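Local structure of glucose-6-phosphate isomerase (3QKI) at residues 80-85 and 350-355; 359-364 and 541-546. The protein probably catalyses the reversible isomerisation of alpha-D-glucose 6-phosphate to beta-D-fructose 6-phosphate, an early step of glycolysis. All coordinates share one frame; numbering follows the deposited sequence.

Both contacts gather round helix 356-371: contact 1 uses the loop leading into it, and contact 2 uses residues 359-364 of the helix itself. Each is an instance of one principle, that aliphatic side chains meet between segments while polar groups are bonded within the segments or to other neighbours. Contact 1 is partly buried, with Lys353 at its exposed margin and a lysine-glutamate salt bridge on the outer face of helix 75-87; contact 2 is wholly buried, and its touching residues are leucines and an alanine. Their centres lie about 11 Å apart. Tyr84 on helix 75-87 joins them, its OH 2.7 Å from Leu543 O in a probable hydrogen bond.

Contact 1 (80-85 and 350-355); sequences KLVEYA and ADLKEN
Ala350 O, at the start of the turn that presents Leu352 to Val82, takes hydrogen bonds from two nitrogens, Asn355 ND2 and Lys91 NZ. Asn355 ND2 comes within 3.1 Å of Ala350 O, from above the carbonyl plane, and also reaches Phe347 O. One amide group therefore ties the last turn of helix 330-349 to the loop, while its residue occupies the N-cap of helix 356-371. Within the loop a short 3-10 turn, residues 352-354, is closed by Glu354 N bonding to Asp351 O at 2.8 Å.

What this turn offers to residues 80-85 is aliphatic. Val82 places CG1 opposite its own backbone N (chi1 172°), and that methyl touches Leu352 CB at 3.8 Å, the two side chains meeting at a slant. Further out, the CD1 branch of Leu352 rests on Ala85 CB at 4.0 Å. The other valine methyl, CG2, faces the backbone of Lys353, whose ammonium end leads off from the helix. No hydrogen bond spans the two segments. On the exposed flank Lys80 NZ forms a salt bridge with Glu83 OE1 at 2.8 Å.

A helix side here rests on a helix-to-helix connection, away from the sugar-phosphate binding residues. Val82 and Ala85 of helix 75-87 also lean on Leu362 of helix 356-371, Ala85 meets Leu90 of helix 90-99, and Leu81 packs on helix 27-39.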
ATOM      1  N   LYS A  80     -19.002  -2.416  29.002  1.00 16.40           N
ATOM      2  CA  LYS A  80     -17.806  -2.413  29.841  1.00 15.42           C
ATOM      3  C   LYS A  80     -16.697  -1.598  29.181  1.00 19.89           C
ATOM      4  O   LYS A  80     -15.957  -0.903  29.882  1.00 17.01           O
ATOM      5  CB  LYS A  80     -17.336  -3.832  30.167  1.00 18.08           C
ATOM      6  CG  LYS A  80     -16.173  -3.906  31.165  1.00 22.07           C
ATOM      7  CD  LYS A  80     -16.522  -3.359  32.553  1.00 24.26           C
ATOM      8  CE  LYS A  80     -17.737  -4.000  33.214  1.00 26.04           C
ATOM      9  NZ  LYS A  80     -18.000  -3.405  34.539  1.00 28.22           N
ATOM     10  N   LEU A  81     -16.593  -1.666  27.822  1.00 16.38           N
ATOM     11  CA  LEU A  81     -15.611  -0.864  27.082  1.00 15.19           C
ATOM     12  C   LEU A  81     -15.909   0.630  27.310  1.00 18.46           C
ATOM     13  O   LEU A  81     -14.981   1.407  27.508  1.00 16.93           O
ATOM     14  CB  LEU A  81     -15.620  -1.224  25.581  1.00 14.38           C
ATOM     15  CG  LEU A  81     -14.794  -2.461  25.206  1.00 16.70           C
ATOM     16  CD1 LEU A  81     -15.147  -2.942  23.816  1.00 17.66           C
ATOM     17  CD2 LEU A  81     -13.297  -2.194  25.303  1.00 15.15           C
ATOM     18  N   VAL A  82     -17.210   1.009  27.348  1.00 15.33           N
ATOM     19  CA  VAL A  82     -17.651   2.390  27.635  1.00 15.09           C
ATOM     20  C   VAL A  82     -17.273   2.779  29.072  1.00 21.26           C
ATOM     21  O   VAL A  82     -16.809   3.900  29.292  1.00 20.63           O
ATOM     22  CB  VAL A  82     -19.140   2.608  27.295  1.00 16.48           C
ATOM     23  CG1 VAL A  82     -19.637   3.982  27.774  1.00 15.68           C
ATOM     24  CG2 VAL A  82     -19.362   2.431  25.797  1.00 15.15           C
ATOM     25  N   GLU A  83     -17.376   1.822  30.033  1.00 18.17           N
ATOM     26  CA  GLU A  83     -16.961   2.065  31.416  1.00 17.92           C
ATOM     27  C   GLU A  83     -15.455   2.299  31.466  1.00 19.10           C
ATOM     28  O   GLU A  83     -15.009   3.120  32.258  1.00 16.83           O
ATOM     29  CB  GLU A  83     -17.350   0.917  32.343  1.00 19.10           C
ATOM     30  CG  GLU A  83     -18.830   0.913  32.679  1.00 29.37           C
ATOM     31  CD  GLU A  83     -19.240  -0.256  33.550  1.00 50.10           C
ATOM     32  OE1 GLU A  83     -18.418  -0.685  34.391  1.00 35.98           O
ATOM     33  OE2 GLU A  83     -20.381  -0.744  33.390  1.00 56.81           O
ATOM     34  N   TYR A  84     -14.684   1.593  30.615  1.00 15.50           N
ATOM     35  CA  TYR A  84     -13.239   1.815  30.500  1.00 15.04           C
ATOM     36  C   TYR A  84     -12.946   3.247  29.973  1.00 17.43           C
ATOM     37  O   TYR A  84     -12.109   3.932  30.545  1.00 16.76           O
ATOM     38  CB  TYR A  84     -12.568   0.734  29.633  1.00 15.32           C
ATOM     39  CG  TYR A  84     -11.098   1.019  29.447  1.00 16.08           C
ATOM     40  CD1 TYR A  84     -10.639   1.706  28.325  1.00 18.48           C
ATOM     41  CD2 TYR A  84     -10.173   0.681  30.432  1.00 15.80           C
ATOM     42  CE1 TYR A  84      -9.291   2.015  28.172  1.00 20.95           C
ATOM     43  CE2 TYR A  84      -8.827   1.011  30.299  1.00 15.96           C
ATOM     44  CZ  TYR A  84      -8.389   1.670  29.164  1.00 19.15           C
ATOM     45  OH  TYR A  84      -7.066   1.944  28.991  1.00 16.50           O
ATOM     46  N   ALA A  85     -13.649   3.703  28.919  1.00 14.16           N
ATOM     47  CA  ALA A  85     -13.506   5.070  28.386  1.00 13.47           C
ATOM     48  C   ALA A  85     -13.788   6.109  29.497  1.00 19.16           C
ATOM     49  O   ALA A  85     -13.047   7.093  29.622  1.00 19.52           O
ATOM     50  CB  ALA A  85     -14.458   5.286  27.226  1.00 14.02           C
ATOM     51  N   ALA A 350     -21.394  13.870  21.501  1.00 19.14           N
ATOM     52  CA  ALA A 350     -22.175  12.636  21.669  1.00 19.31           C
ATOM     53  C   ALA A 350     -21.780  11.851  22.902  1.00 24.21           C
ATOM     54  O   ALA A 350     -20.582  11.741  23.190  1.00 22.90           O
ATOM     55  CB  ALA A 350     -22.067  11.744  20.428  1.00 19.67           C
ATOM     56  N   ASP A 351     -22.783  11.278  23.614  1.00 21.40           N
ATOM     57  CA  ASP A 351     -22.554  10.396  24.765  1.00 21.96           C
ATOM     58  C   ASP A 351     -21.750   9.213  24.233  1.00 24.37           C
ATOM     59  O   ASP A 351     -21.972   8.807  23.090  1.00 23.73           O
ATOM     60  CB  ASP A 351     -23.885   9.890  25.372  1.00 25.48           C
ATOM     61  CG  ASP A 351     -24.836  10.976  25.852  1.00 45.64           C
ATOM     62  OD1 ASP A 351     -24.348  12.011  26.377  1.00 47.56           O
ATOM     63  OD2 ASP A 351     -26.070  10.787  25.723  1.00 57.19           O
ATOM     64  N   LEU A 352     -20.790   8.710  25.025  1.00 19.74           N
ATOM     65  CA  LEU A 352     -19.851   7.656  24.632  1.00 20.09           C
ATOM     66  C   LEU A 352     -20.488   6.450  23.951  1.00 24.40           C
ATOM     67  O   LEU A 352     -19.950   5.960  22.960  1.00 23.61           O
ATOM     68  CB  LEU A 352     -18.991   7.216  25.825  1.00 20.38           C
ATOM     69  CG  LEU A 352     -18.060   8.279  26.448  1.00 24.71           C
ATOM     70  CD1 LEU A 352     -17.526   7.804  27.755  1.00 25.92           C
ATOM     71  CD2 LEU A 352     -16.900   8.611  25.544  1.00 25.09           C
ATOM     72  N   LYS A 353     -21.654   5.996  24.455  1.00 20.53           N
ATOM     73  CA  LYS A 353     -22.361   4.831  23.912  1.00 19.65           C
ATOM     74  C   LYS A 353     -22.929   5.086  22.493  1.00 21.43           C
ATOM     75  O   LYS A 353     -23.254   4.128  21.784  1.00 20.67           O
ATOM     76  CB  LYS A 353     -23.456   4.358  24.897  1.00 22.85           C
ATOM     77  CG  LYS A 353     -24.581   5.366  25.096  1.00 46.71           C
ATOM     78  CD  LYS A 353     -25.755   4.801  25.906  1.00 65.02           C
ATOM     79  CE  LYS A 353     -26.863   5.821  26.119  1.00 80.44           C
ATOM     80  NZ  LYS A 353     -26.440   6.968  26.983  1.00 90.99           N
ATOM     81  N   GLU A 354     -23.035   6.366  22.097  1.00 16.27           N
ATOM     82  CA  GLU A 354     -23.587   6.789  20.819  1.00 17.56           C
ATOM     83  C   GLU A 354     -22.548   7.561  19.989  1.00 21.11           C
ATOM     84  O   GLU A 354     -22.877   8.123  18.939  1.00 21.12           O
ATOM     85  CB  GLU A 354     -24.865   7.637  21.033  1.00 18.95           C
ATOM     86  CG  GLU A 354     -25.996   6.935  21.776  1.00 33.08           C
ATOM     87  CD  GLU A 354     -26.489   5.602  21.232  1.00 65.31           C
ATOM     88  OE1 GLU A 354     -26.622   5.461  19.993  1.00 61.12           O
ATOM     89  OE2 GLU A 354     -26.760   4.698  22.057  1.00 59.95           O
ATOM     90  N   ASN A 355     -21.296   7.559  20.455  1.00 16.48           N
ATOM     91  CA  ASN A 355     -20.199   8.296  19.844  1.00 14.04           C
ATOM     92  C   ASN A 355     -19.416   7.379  18.876  1.00 17.85           C
ATOM     93  O   ASN A 355     -18.643   6.508  19.301  1.00 17.24           O
ATOM     94  CB  ASN A 355     -19.330   8.872  20.959  1.00 14.03           C
ATOM     95  CG  ASN A 355     -18.364   9.922  20.505  1.00 29.71           C
ATOM     96  OD1 ASN A 355     -17.634   9.750  19.512  1.00 18.87           O
ATOM     97  ND2 ASN A 355     -18.301  11.017  21.262  1.00 14.08           N
TER

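Contact 2 (359-364 and 541-546); sequences LLALTS and GFLLNI
Leu543 lays its two methyls over one branch of Leu362: CD1 of Leu543 stands 3.7 Å from Leu362 CD2, and CD2 of Leu543 lies 3.8 Å from the same carbon. The two leucines cross at about a right angle. Leu543 is extended, with CG anti to its carbonyl carbon (chi1 -64°) and the chain running on with chi2 178°, which carries CD1 far enough to meet Ala361 as well. There it touches both the methyl CB at 4.0 Å and the carbonyl O at 3.7 Å, the latter by packing alone. A single side chain thus fits against two successive residues of the other helix, and no hydrogen bond links the segments.

Polar atoms beside this apolar patch have partners of their own. Leu359 O accepts from Thr363 OG1 at 2.7 Å and from Thr363 N, which approach it from opposite faces of the carbonyl plane; the same hydroxyl also pairs with Tyr73. Ser364 OG is held by Glu540, Arg536 and Gln417.

Asn545 adopts positive phi (57°), and Ile546 N returns to Gly541 O at 2.9 Å, with a weaker bond from Asn545 N to Phe542 O: a Schellman motif, the classic C-terminal helix stop. Leu543, two residues before Asn545, packs on the side of helix 356-371, a helix-to-helix contact in the buried interior, away from the sugar-phosphate binding residues.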
ATOM      1  N   LEU A 359     -16.553   4.616  19.778  1.00 12.15           N
ATOM      2  CA  LEU A 359     -16.883   3.187  19.668  1.00 12.27           C
ATOM      3  C   LEU A 359     -15.918   2.467  18.718  1.00 14.67           C
ATOM      4  O   LEU A 359     -15.553   1.324  18.972  1.00 14.57           O
ATOM      5  CB  LEU A 359     -18.334   3.005  19.203  1.00 13.16           C
ATOM      6  CG  LEU A 359     -19.422   3.442  20.221  1.00 18.12           C
ATOM      7  CD1 LEU A 359     -20.805   3.411  19.574  1.00 18.43           C
ATOM      8  CD2 LEU A 359     -19.375   2.573  21.465  1.00 22.29           C
ATOM      9  N   LEU A 360     -15.468   3.157  17.660  1.00 12.48           N
ATOM     10  CA  LEU A 360     -14.497   2.606  16.704  1.00 13.02           C
ATOM     11  C   LEU A 360     -13.128   2.456  17.378  1.00 14.27           C
ATOM     12  O   LEU A 360     -12.488   1.422  17.258  1.00 12.86           O
ATOM     13  CB  LEU A 360     -14.432   3.496  15.452  1.00 14.16           C
ATOM     14  CG  LEU A 360     -13.680   2.931  14.239  1.00 20.38           C
ATOM     15  CD1 LEU A 360     -14.274   1.580  13.792  1.00 20.39           C
ATOM     16  CD2 LEU A 360     -13.762   3.885  13.060  1.00 22.48           C
ATOM     17  N   ALA A 361     -12.708   3.458  18.157  1.00 12.26           N
ATOM     18  CA  ALA A 361     -11.450   3.413  18.933  1.00 10.88           C
ATOM     19  C   ALA A 361     -11.515   2.322  20.008  1.00 11.65           C
ATOM     20  O   ALA A 361     -10.549   1.581  20.178  1.00 11.36           O
ATOM     21  CB  ALA A 361     -11.187   4.794  19.591  1.00 10.20           C
ATOM     22  N   LEU A 362     -12.663   2.191  20.714  1.00 11.09           N
ATOM     23  CA  LEU A 362     -12.839   1.148  21.747  1.00 11.37           C
ATOM     24  C   LEU A 362     -12.741  -0.251  21.157  1.00 16.29           C
ATOM     25  O   LEU A 362     -12.136  -1.125  21.762  1.00 15.23           O
ATOM     26  CB  LEU A 362     -14.164   1.314  22.505  1.00 11.70           C
ATOM     27  CG  LEU A 362     -14.253   2.492  23.502  1.00 14.73           C
ATOM     28  CD1 LEU A 362     -15.696   2.714  23.927  1.00 14.02           C
ATOM     29  CD2 LEU A 362     -13.418   2.240  24.709  1.00 14.77           C
ATOM     30  N   THR A 363     -13.315  -0.441  19.947  1.00 15.55           N
ATOM     31  CA  THR A 363     -13.292  -1.708  19.213  1.00 14.65           C
ATOM     32  C   THR A 363     -11.847  -2.066  18.862  1.00 17.07           C
ATOM     33  O   THR A 363     -11.426  -3.196  19.091  1.00 17.16           O
ATOM     34  CB  THR A 363     -14.184  -1.594  17.977  1.00 14.55           C
ATOM     35  OG1 THR A 363     -15.532  -1.352  18.399  1.00 15.86           O
ATOM     36  CG2 THR A 363     -14.136  -2.813  17.105  1.00  8.81           C
ATOM     37  N   SER A 364     -11.099  -1.100  18.309  1.00 13.75           N
ATOM     38  CA  SER A 364      -9.698  -1.264  17.924  1.00 12.67           C
ATOM     39  C   SER A 364      -8.841  -1.648  19.150  1.00 15.70           C
ATOM     40  O   SER A 364      -8.031  -2.573  19.070  1.00 13.19           O
ATOM     41  CB  SER A 364      -9.199   0.030  17.303  1.00 16.82           C
ATOM     42  OG  SER A 364      -7.839  -0.036  16.899  1.00 22.00           O
ATOM     43  N   GLY A 541      -5.521   7.150  21.334  1.00 13.37           N
ATOM     44  CA  GLY A 541      -4.294   7.539  22.034  1.00 12.44           C
ATOM     45  C   GLY A 541      -4.563   7.732  23.516  1.00 14.15           C
ATOM     46  O   GLY A 541      -3.777   7.276  24.347  1.00 14.42           O
ATOM     47  N   PHE A 542      -5.724   8.321  23.853  1.00 10.35           N
ATOM     48  CA  PHE A 542      -6.157   8.511  25.242  1.00 10.77           C
ATOM     49  C   PHE A 542      -6.518   7.193  25.919  1.00 17.13           C
ATOM     50  O   PHE A 542      -6.148   6.992  27.077  1.00 17.47           O
ATOM     51  CB  PHE A 542      -7.281   9.548  25.378  1.00 11.45           C
ATOM     52  CG  PHE A 542      -6.841  10.975  25.063  1.00 13.39           C
ATOM     53  CD1 PHE A 542      -5.682  11.505  25.620  1.00 14.20           C
ATOM     54  CD2 PHE A 542      -7.614  11.796  24.238  1.00 15.64           C
ATOM     55  CE1 PHE A 542      -5.298  12.827  25.358  1.00 15.74           C
ATOM     56  CE2 PHE A 542      -7.208  13.105  23.943  1.00 16.75           C
ATOM     57  CZ  PHE A 542      -6.048  13.609  24.500  1.00 15.00           C
ATOM     58  N   LEU A 543      -7.151   6.264  25.178  1.00 14.92           N
ATOM     59  CA  LEU A 543      -7.446   4.913  25.689  1.00 14.12           C
ATOM     60  C   LEU A 543      -6.120   4.188  25.988  1.00 17.83           C
ATOM     61  O   LEU A 543      -6.011   3.506  27.008  1.00 16.19           O
ATOM     62  CB  LEU A 543      -8.266   4.080  24.679  1.00 13.12           C
ATOM     63  CG  LEU A 543      -9.679   4.557  24.330  1.00 15.06           C
ATOM     64  CD1 LEU A 543     -10.295   3.634  23.284  1.00 14.94           C
ATOM     65  CD2 LEU A 543     -10.569   4.655  25.566  1.00 17.50           C
ATOM     66  N   LEU A 544      -5.115   4.350  25.097  1.00 12.94           N
ATOM     67  CA  LEU A 544      -3.789   3.724  25.251  1.00 12.14           C
ATOM     68  C   LEU A 544      -2.920   4.437  26.263  1.00 14.55           C
ATOM     69  O   LEU A 544      -1.850   3.932  26.616  1.00 12.95           O
ATOM     70  CB  LEU A 544      -3.061   3.695  23.903  1.00 11.45           C
ATOM     71  CG  LEU A 544      -3.630   2.720  22.867  1.00 14.86           C
ATOM     72  CD1 LEU A 544      -3.023   2.976  21.517  1.00 14.31           C
ATOM     73  CD2 LEU A 544      -3.433   1.263  23.299  1.00 17.42           C
ATOM     74  N   ASN A 545      -3.356   5.647  26.678  1.00 13.42           N
ATOM     75  CA  ASN A 545      -2.649   6.561  27.572  1.00 14.27           C
ATOM     76  C   ASN A 545      -1.262   6.918  27.011  1.00 18.60           C
ATOM     77  O   ASN A 545      -0.271   6.904  27.730  1.00 17.77           O
ATOM     78  CB  ASN A 545      -2.562   6.014  29.010  1.00 13.72           C
ATOM     79  CG  ASN A 545      -2.204   7.059  30.018  1.00 22.31           C
ATOM     80  OD1 ASN A 545      -2.605   8.218  29.910  1.00 16.76           O
ATOM     81  ND2 ASN A 545      -1.390   6.686  30.988  1.00 12.25           N
ATOM     82  N   ILE A 546      -1.198   7.220  25.719  1.00 16.43           N
ATOM     83  CA  ILE A 546       0.063   7.629  25.075  1.00 14.66           C
ATOM     84  C   ILE A 546      -0.125   9.032  24.482  1.00 14.73           C
ATOM     85  O   ILE A 546      -1.250   9.545  24.432  1.00 13.41           O
ATOM     86  CB  ILE A 546       0.554   6.608  24.022  1.00 17.01           C
ATOM     87  CG1 ILE A 546      -0.489   6.423  22.886  1.00 18.58           C
ATOM     88  CG2 ILE A 546       1.060   5.281  24.678  1.00 14.76           C
ATOM     89  CD1 ILE A 546      -0.077   5.459  21.813  1.00 26.65           C
TER